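Local coordinates for sensor protein (Vibrio parahaemolyticus, PDB 3I9Y) that forms the sensor domain of TorS, a TMAO-responsive membrane receptor that probably signals by ATP-dependent histidine phosphorylation, at residues A[222-225]-A[226-230]; A[237-240]-A[241-245]; A[261-264]-A[265-269]. One frame throughout, in Å; residues are numbered along the deposited sequence.

Contact 1: residues A[222-225]-A[226-230]; sequences LLTE and LGKRQ
Glu-225 and Arg-229, four residues apart, form a salt bridge in which NH1 of Arg-229 lies 2.7 Å from OE1 of Glu-225. The carboxylate is met on its anti lone pair, and OE1 sits in the guanidinium plane at its edge, although the two planes are turned 69° against each other. CG of Glu-225 points toward the start of the helix, and the bend at chi2 (-54°) brings OE1 forward to Arg-229. The same NH1 also donates to the backbone O of Glu-225 at 2.9 Å, approaching from above the carbonyl plane, so one nitrogen is gripped twice by one residue. NE of Arg-229 is salt-bridged to Glu-103 of helix 63-114, which, with the NH1 bonds, should restrain the rotation of the guanidinium. Lys-228 runs beside Glu-225 with its aliphatic CD 3.7 Å from Glu-225 OE1; its NZ is 4.9 Å from OE2 of Glu-225, too far for a salt bridge, and probably adds a weak attraction at most.

Backbone bonds hold this part of the helix. Leu-226 N donates to Leu-222 O at 2.9 Å and Gly-227 N to Leu-223 O at 2.8 Å, whereas the bond from Lys-228 N to Thr-224 O is weak.

Apolar contact is slight here: CD2 of Leu-223 comes 4.3 Å from CD1 of Leu-226. Both leucines are buried against neighbouring helices, Leu-223 on helix 186-208 and Leu-226 on Leu-107. The arrangement is an i to i+4 Glu-Arg pair near the C-terminal end of helix 213-228, in a helical-bundle sensor domain.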
loop_
_atom_site.group_PDB
_atom_site.type_symbol
_atom_site.label_atom_id
_atom_site.label_comp_id
_atom_site.label_asym_id
_atom_site.label_seq_id
_atom_site.Cartn_x
_atom_site.Cartn_y
_atom_site.Cartn_z
ATOM N N LEU A 222 -30.022 1.962 -6.796
ATOM C CA LEU A 222 -28.731 1.276 -6.958
ATOM C C LEU A 222 -27.711 2.330 -7.204
ATOM O O LEU A 222 -26.542 2.273 -6.749
ATOM C CB LEU A 222 -28.751 0.284 -8.138
ATOM C CG LEU A 222 -29.526 -0.896 -7.708
ATOM C CD1 LEU A 222 -29.758 -1.732 -9.105
ATOM C CD2 LEU A 222 -28.724 -1.856 -6.813
ATOM N N LEU A 223 -28.114 3.361 -7.917
ATOM C CA LEU A 223 -27.141 4.378 -8.215
ATOM C C LEU A 223 -26.823 5.152 -6.892
ATOM O O LEU A 223 -25.671 5.705 -6.724
ATOM C CB LEU A 223 -27.685 5.350 -9.286
ATOM C CG LEU A 223 -27.779 4.739 -10.675
ATOM C CD1 LEU A 223 -28.595 5.769 -11.642
ATOM C CD2 LEU A 223 -26.336 4.763 -11.281
ATOM N N THR A 224 -27.819 5.210 -5.977
ATOM C CA THR A 224 -27.412 5.998 -4.834
ATOM C C THR A 224 -26.433 5.113 -3.902
ATOM O O THR A 224 -25.436 5.685 -3.470
ATOM C CB THR A 224 -28.604 6.818 -4.116
ATOM O OG1 THR A 224 -28.604 6.497 -2.730
ATOM C CG2 THR A 224 -29.852 6.766 -4.670
ATOM N N GLU A 225 -26.597 3.729 -3.951
ATOM C CA GLU A 225 -25.703 2.810 -3.267
ATOM C C GLU A 225 -24.289 2.925 -3.883
ATOM O O GLU A 225 -23.306 2.901 -3.166
ATOM C CB GLU A 225 -26.221 1.392 -3.376
ATOM C CG GLU A 225 -27.499 1.231 -2.552
ATOM C CD GLU A 225 -27.146 1.708 -1.118
ATOM O OE1 GLU A 225 -25.966 1.679 -0.651
ATOM O OE2 GLU A 225 -28.032 2.146 -0.424
ATOM N N LEU A 226 -24.211 3.056 -5.216
ATOM C CA LEU A 226 -22.935 3.132 -5.959
ATOM C C LEU A 226 -22.311 4.451 -5.622
ATOM O O LEU A 226 -21.064 4.544 -5.466
ATOM C CB LEU A 226 -23.044 3.027 -7.466
ATOM C CG LEU A 226 -23.095 1.697 -8.116
ATOM C CD1 LEU A 226 -23.414 2.079 -9.716
ATOM C CD2 LEU A 226 -21.755 1.056 -8.133
ATOM N N GLY A 227 -23.146 5.495 -5.501
ATOM C CA GLY A 227 -22.563 6.741 -5.213
ATOM C C GLY A 227 -21.935 6.799 -3.785
ATOM O O GLY A 227 -20.908 7.435 -3.611
ATOM N N LYS A 228 -22.446 5.981 -2.853
ATOM C CA LYS A 228 -21.913 6.035 -1.502
ATOM C C LYS A 228 -20.529 5.401 -1.579
ATOM O O LYS A 228 -19.629 5.747 -0.707
ATOM C CB LYS A 228 -22.761 5.220 -0.523
ATOM C CG LYS A 228 -24.090 5.885 -0.097
ATOM C CD LYS A 228 -24.782 4.773 0.887
ATOM C CE LYS A 228 -26.212 5.182 1.117
ATOM N NZ LYS A 228 -26.520 6.721 0.431
ATOM N N ARG A 229 -20.301 4.553 -2.579
ATOM C CA ARG A 229 -18.949 3.791 -2.564
ATOM C C ARG A 229 -17.839 4.538 -3.241
ATOM O O ARG A 229 -16.760 4.071 -3.419
ATOM C CB ARG A 229 -19.153 2.307 -3.109
ATOM C CG ARG A 229 -20.030 1.709 -2.022
ATOM C CD ARG A 229 -20.828 0.686 -2.421
ATOM N NE ARG A 229 -21.301 -0.149 -1.336
ATOM C CZ ARG A 229 -22.519 -0.072 -0.770
ATOM N NH1 ARG A 229 -23.453 0.861 -1.136
ATOM N NH2 ARG A 229 -22.799 -1.039 0.133
ATOM N N GLN A 230 -18.142 5.796 -3.646
ATOM C CA GLN A 230 -17.162 6.591 -4.301
ATOM C C GLN A 230 -16.031 6.901 -3.296
ATOM O O GLN A 230 -14.964 7.256 -3.774
ATOM C CB GLN A 230 -17.692 8.043 -4.893
ATOM C CG GLN A 230 -18.597 7.807 -6.001
ATOM C CD GLN A 230 -19.294 9.206 -6.349
ATOM O OE1 GLN A 230 -20.269 9.699 -5.637
ATOM N NE2 GLN A 230 -18.710 9.849 -7.341
#

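Contact 2: residues A[237-240]-A[241-245]; sequences LQQY and ENNEQ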
loop_
_atom_site.group_PDB
_atom_site.type_symbol
_atom_site.label_atom_id
_atom_site.label_comp_id
_atom_site.label_asym_id
_atom_site.label_seq_id
_atom_site.Cartn_x
_atom_site.Cartn_y
_atom_site.Cartn_z
ATOM N N LEU A 237 -6.197 6.847 -3.174
ATOM C CA LEU A 237 -5.141 7.870 -2.991
ATOM C C LEU A 237 -4.288 7.577 -1.727
ATOM O O LEU A 237 -3.060 7.844 -1.759
ATOM C CB LEU A 237 -5.691 9.369 -2.898
ATOM C CG LEU A 237 -6.584 9.557 -4.209
ATOM C CD1 LEU A 237 -7.627 10.668 -4.161
ATOM C CD2 LEU A 237 -5.562 9.904 -5.404
ATOM N N GLN A 238 -4.934 7.073 -0.623
ATOM C CA GLN A 238 -4.136 6.795 0.513
ATOM C C GLN A 238 -3.172 5.633 0.152
ATOM O O GLN A 238 -2.113 5.643 0.650
ATOM C CB GLN A 238 -5.058 6.352 1.677
ATOM C CG GLN A 238 -5.788 7.633 2.185
ATOM C CD GLN A 238 -7.170 7.178 2.901
ATOM O OE1 GLN A 238 -7.561 6.020 2.830
ATOM N NE2 GLN A 238 -7.842 8.064 3.460
ATOM N N GLN A 239 -3.604 4.621 -0.618
ATOM C CA GLN A 239 -2.765 3.490 -0.905
ATOM C C GLN A 239 -1.631 4.129 -1.787
ATOM O O GLN A 239 -0.468 3.727 -1.635
ATOM C CB GLN A 239 -3.494 2.465 -1.793
ATOM C CG GLN A 239 -2.627 1.481 -2.392
ATOM C CD GLN A 239 -3.486 0.405 -3.088
ATOM O OE1 GLN A 239 -3.962 0.623 -4.297
ATOM N NE2 GLN A 239 -3.646 -0.728 -2.452
ATOM N N TYR A 240 -1.934 5.083 -2.683
ATOM C CA TYR A 240 -0.759 5.600 -3.475
ATOM C C TYR A 240 0.312 6.242 -2.518
ATOM O O TYR A 240 1.473 5.995 -2.645
ATOM C CB TYR A 240 -1.202 6.694 -4.469
ATOM C CG TYR A 240 -0.089 7.470 -5.077
ATOM C CD1 TYR A 240 0.534 6.983 -6.240
ATOM C CD2 TYR A 240 0.318 8.680 -4.555
ATOM C CE1 TYR A 240 1.541 7.756 -6.958
ATOM C CE2 TYR A 240 1.426 9.410 -5.187
ATOM C CZ TYR A 240 2.004 8.944 -6.389
ATOM O OH TYR A 240 3.147 9.522 -6.952
ATOM N N GLU A 241 -0.113 7.149 -1.652
ATOM C CA GLU A 241 0.767 7.851 -0.703
ATOM C C GLU A 241 1.483 6.830 0.221
ATOM O O GLU A 241 2.667 6.974 0.428
ATOM C CB GLU A 241 0.040 8.826 0.249
ATOM C CG GLU A 241 -0.899 9.602 -0.480
ATOM C CD GLU A 241 -1.991 10.518 0.420
ATOM O OE1 GLU A 241 -2.911 10.090 1.205
ATOM O OE2 GLU A 241 -1.906 11.752 0.258
ATOM N N ASN A 242 0.804 5.749 0.628
ATOM C CA ASN A 242 1.426 4.792 1.552
ATOM C C ASN A 242 2.448 4.023 0.740
ATOM O O ASN A 242 3.576 3.705 1.257
ATOM C CB ASN A 242 0.417 3.836 2.165
ATOM C CG ASN A 242 1.050 2.919 3.244
ATOM O OD1 ASN A 242 1.096 1.706 3.110
ATOM N ND2 ASN A 242 1.532 3.487 4.294
ATOM N N ASN A 243 2.146 3.682 -0.498
ATOM C CA ASN A 243 3.194 2.944 -1.298
ATOM C C ASN A 243 4.414 3.841 -1.519
ATOM O O ASN A 243 5.600 3.360 -1.469
ATOM C CB ASN A 243 2.757 2.551 -2.683
ATOM C CG ASN A 243 1.731 1.357 -2.589
ATOM O OD1 ASN A 243 1.643 0.691 -1.489
ATOM N ND2 ASN A 243 0.962 1.064 -3.698
ATOM N N GLU A 244 4.158 5.123 -1.710
ATOM C CA GLU A 244 5.279 5.953 -2.017
ATOM C C GLU A 244 6.230 6.117 -0.678
ATOM O O GLU A 244 7.481 6.098 -0.706
ATOM C CB GLU A 244 4.685 7.263 -2.397
ATOM C CG GLU A 244 5.560 8.290 -2.275
ATOM C CD GLU A 244 5.399 9.122 -3.513
ATOM O OE1 GLU A 244 5.048 10.373 -3.398
ATOM O OE2 GLU A 244 5.628 8.478 -4.618
ATOM N N GLN A 245 5.577 6.294 0.427
ATOM C CA GLN A 245 6.234 6.433 1.686
ATOM C C GLN A 245 6.990 5.056 1.928
ATOM O O GLN A 245 8.204 4.946 2.317
ATOM C CB GLN A 245 5.156 6.685 2.763
ATOM C CG GLN A 245 5.900 6.504 4.005
ATOM C CD GLN A 245 6.694 7.940 4.268
ATOM O OE1 GLN A 245 6.640 8.948 3.326
ATOM N NE2 GLN A 245 7.359 8.042 5.494
#
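This is a local surface contact along about two and a half continuous turns of helix 232-267, near the middle of the sensor domain, two stacked four-helix bundles, and regular i to i+4 alpha-helical bonding defines it. Glu-241 N donates to Leu-237 O at 3.0 Å in an almost straight bond (176°), and the next three amides, those of Asn-242, Asn-243 and Glu-244, repeat the pattern on the carbonyls of Gln-238, Gln-239 and Tyr-240. On one flank Leu-237 and Tyr-240 rest on Val-186 of helix 186-208; on another Gln-238 and Asn-242 reach Arg-89 of helix 63-114.

No side-chain hydrogen bond or salt bridge joins the two segments; the side chains meet by van der Waals contact. Glu-241 stretches back along the preceding turn, its CG 3.1 Å from Leu-237 O and its OE1 3.9 Å from CG of Gln-238. Gln-239 and Asn-243 run side by side in the same direction, with amide planes only 17° apart and CG of Gln-239 3.8 Å from ND2 of Asn-243. Tyr-240 has CG anti to the backbone N (chi1 167°), which carries the ring forward along the helix toward Glu-244. There the carboxylate stands oblique to the ring, and OE2 of Glu-244 comes to 3.6 Å from OH of Tyr-240.

Contact 3: residues A[261-264]-A[265-269]; sequences NSTV and NKLVD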
loop_
_atom_site.group_PDB
_atom_site.type_symbol
_atom_site.label_atom_id
_atom_site.label_comp_id
_atom_site.label_asym_id
_atom_site.label_seq_id
_atom_site.Cartn_x
_atom_site.Cartn_y
_atom_site.Cartn_z
ATOM N N ASN A 261 27.643 0.270 8.797
ATOM C CA ASN A 261 28.813 -0.579 8.632
ATOM C C ASN A 261 29.995 0.336 8.384
ATOM O O ASN A 261 31.035 0.032 8.832
ATOM C CB ASN A 261 28.621 -1.548 7.491
ATOM C CG ASN A 261 27.565 -2.597 7.874
ATOM O OD1 ASN A 261 26.339 -2.417 7.611
ATOM N ND2 ASN A 261 27.989 -3.579 8.628
ATOM N N SER A 262 29.784 1.514 7.843
ATOM C CA SER A 262 30.903 2.391 7.619
ATOM C C SER A 262 31.401 2.909 8.954
ATOM O O SER A 262 32.595 3.049 9.164
ATOM C CB SER A 262 30.513 3.474 6.718
ATOM O OG SER A 262 31.143 4.597 7.225
ATOM N N THR A 263 30.533 3.087 9.953
ATOM C CA THR A 263 31.007 3.482 11.311
ATOM C C THR A 263 31.627 2.238 11.976
ATOM O O THR A 263 32.654 2.349 12.708
ATOM C CB THR A 263 29.843 3.929 12.146
ATOM O OG1 THR A 263 29.329 5.173 11.619
ATOM C CG2 THR A 263 30.169 4.172 13.619
ATOM N N VAL A 264 31.062 1.022 11.784
ATOM C CA VAL A 264 31.742 -0.048 12.479
ATOM C C VAL A 264 33.135 -0.287 11.743
ATOM O O VAL A 264 34.020 -0.682 12.384
ATOM C CB VAL A 264 30.976 -1.464 12.646
ATOM C CG1 VAL A 264 29.538 -1.319 12.393
ATOM C CG2 VAL A 264 31.658 -2.568 11.871
ATOM N N ASN A 265 33.290 -0.108 10.474
ATOM C CA ASN A 265 34.617 -0.287 9.992
ATOM C C ASN A 265 35.579 0.762 10.612
ATOM O O ASN A 265 36.742 0.464 10.771
ATOM C CB ASN A 265 34.679 -0.115 8.513
ATOM C CG ASN A 265 34.133 -1.339 7.802
ATOM O OD1 ASN A 265 34.194 -2.470 8.357
ATOM N ND2 ASN A 265 33.607 -1.174 6.577
ATOM N N LYS A 266 35.123 1.981 10.919
ATOM C CA LYS A 266 36.024 2.930 11.508
ATOM C C LYS A 266 36.347 2.453 12.854
ATOM O O LYS A 266 37.485 2.690 13.269
ATOM C CB LYS A 266 35.429 4.373 11.579
ATOM C CG LYS A 266 35.271 4.955 10.205
ATOM C CD LYS A 266 34.752 6.453 10.282
ATOM C CE LYS A 266 34.072 6.978 8.979
ATOM N NZ LYS A 266 32.737 7.783 9.322
ATOM N N LEU A 267 35.414 1.841 13.604
ATOM C CA LEU A 267 35.762 1.355 14.927
ATOM C C LEU A 267 36.800 0.237 14.856
ATOM O O LEU A 267 37.588 0.101 15.787
ATOM C CB LEU A 267 34.607 0.790 15.763
ATOM C CG LEU A 267 33.556 1.871 16.156
ATOM C CD1 LEU A 267 32.116 1.366 16.430
ATOM C CD2 LEU A 267 34.001 2.514 17.434
ATOM N N VAL A 268 36.816 -0.573 13.798
ATOM C CA VAL A 268 37.776 -1.646 13.768
ATOM C C VAL A 268 39.207 -1.106 13.353
ATOM O O VAL A 268 40.147 -1.854 13.295
ATOM C CB VAL A 268 37.267 -2.880 12.981
ATOM C CG1 VAL A 268 36.711 -2.478 11.788
ATOM C CG2 VAL A 268 38.409 -3.894 12.685
ATOM N N ASP A 269 39.369 0.197 13.085
ATOM C CA ASP A 269 40.736 0.830 12.922
ATOM C C ASP A 269 40.922 1.539 14.312
ATOM O O ASP A 269 40.587 2.703 14.572
ATOM C CB ASP A 269 40.658 1.669 11.713
ATOM C CG ASP A 269 40.059 0.877 10.622
ATOM O OD1 ASP A 269 39.582 -0.185 11.052
ATOM O OD2 ASP A 269 40.039 1.216 9.410
#
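The last two turns of helix 232-267, at one end of a helical bundle in the sensor domain, are held by four successive i to i+4 backbone bonds. Asn-265 N meets Asn-261 O at 2.8 Å, while the bond from Lys-266 N to Ser-262 O is longer, 3.3 Å. Leu-267 N and Val-268 N continue the series on the carbonyls of Thr-263 and Val-264, and beyond them the backbone leaves the helix.

This part of the helix has a buried face and an open one. Val-264 packs on Ala-9 and Val-12 of helix 5-27 and on Leu-56 of helix 32-58, and Leu-267 reaches Leu-56 too, as well as Leu-65 and Leu-69 of helix 63-114, so three other helices line the buried face. Thr-263 lies on Leu-69 as well, and its CG2 comes 4.4 Å from CD1 of Leu-267, a loose apolar approach one turn apart.

On the exposed side Asn-265 and Lys-266 lean back over the preceding turn. ND2 of Asn-265 lies 3.6 Å from Asn-261 O. Lys-266 keeps CG beside its own backbone N (chi1 -68°), which sets that CG 3.4 Å from Ser-262 O and leads the chain back toward Ser-262. Farther along, a methyl of Val-268 does the touching: its CG1 lies 3.3 Å from the carbonyl O of Val-264.

Overall arrangement
The three contacts follow one another along the chain without overlapping. Contact 1 lies near the C-terminal end of helix 213-228; contacts 2 and 3 lie on the next helix, 232-267, the former near its start and the latter at its end. Centres of contacts 1 and 2 are 24 Å apart, those of 2 and 3 are 36 Å apart, and those of 1 and 3 are 60 Å apart, on opposite sides of the chain's centre. Helix 63-114 borders all three, whereas helix 186-208 borders contacts 1 and 2, and helices 5-27 and 32-58 border contact 3. This change of neighbours fits two stacked four-helix bundles, with helices 63-114 and 232-267 probably spanning both.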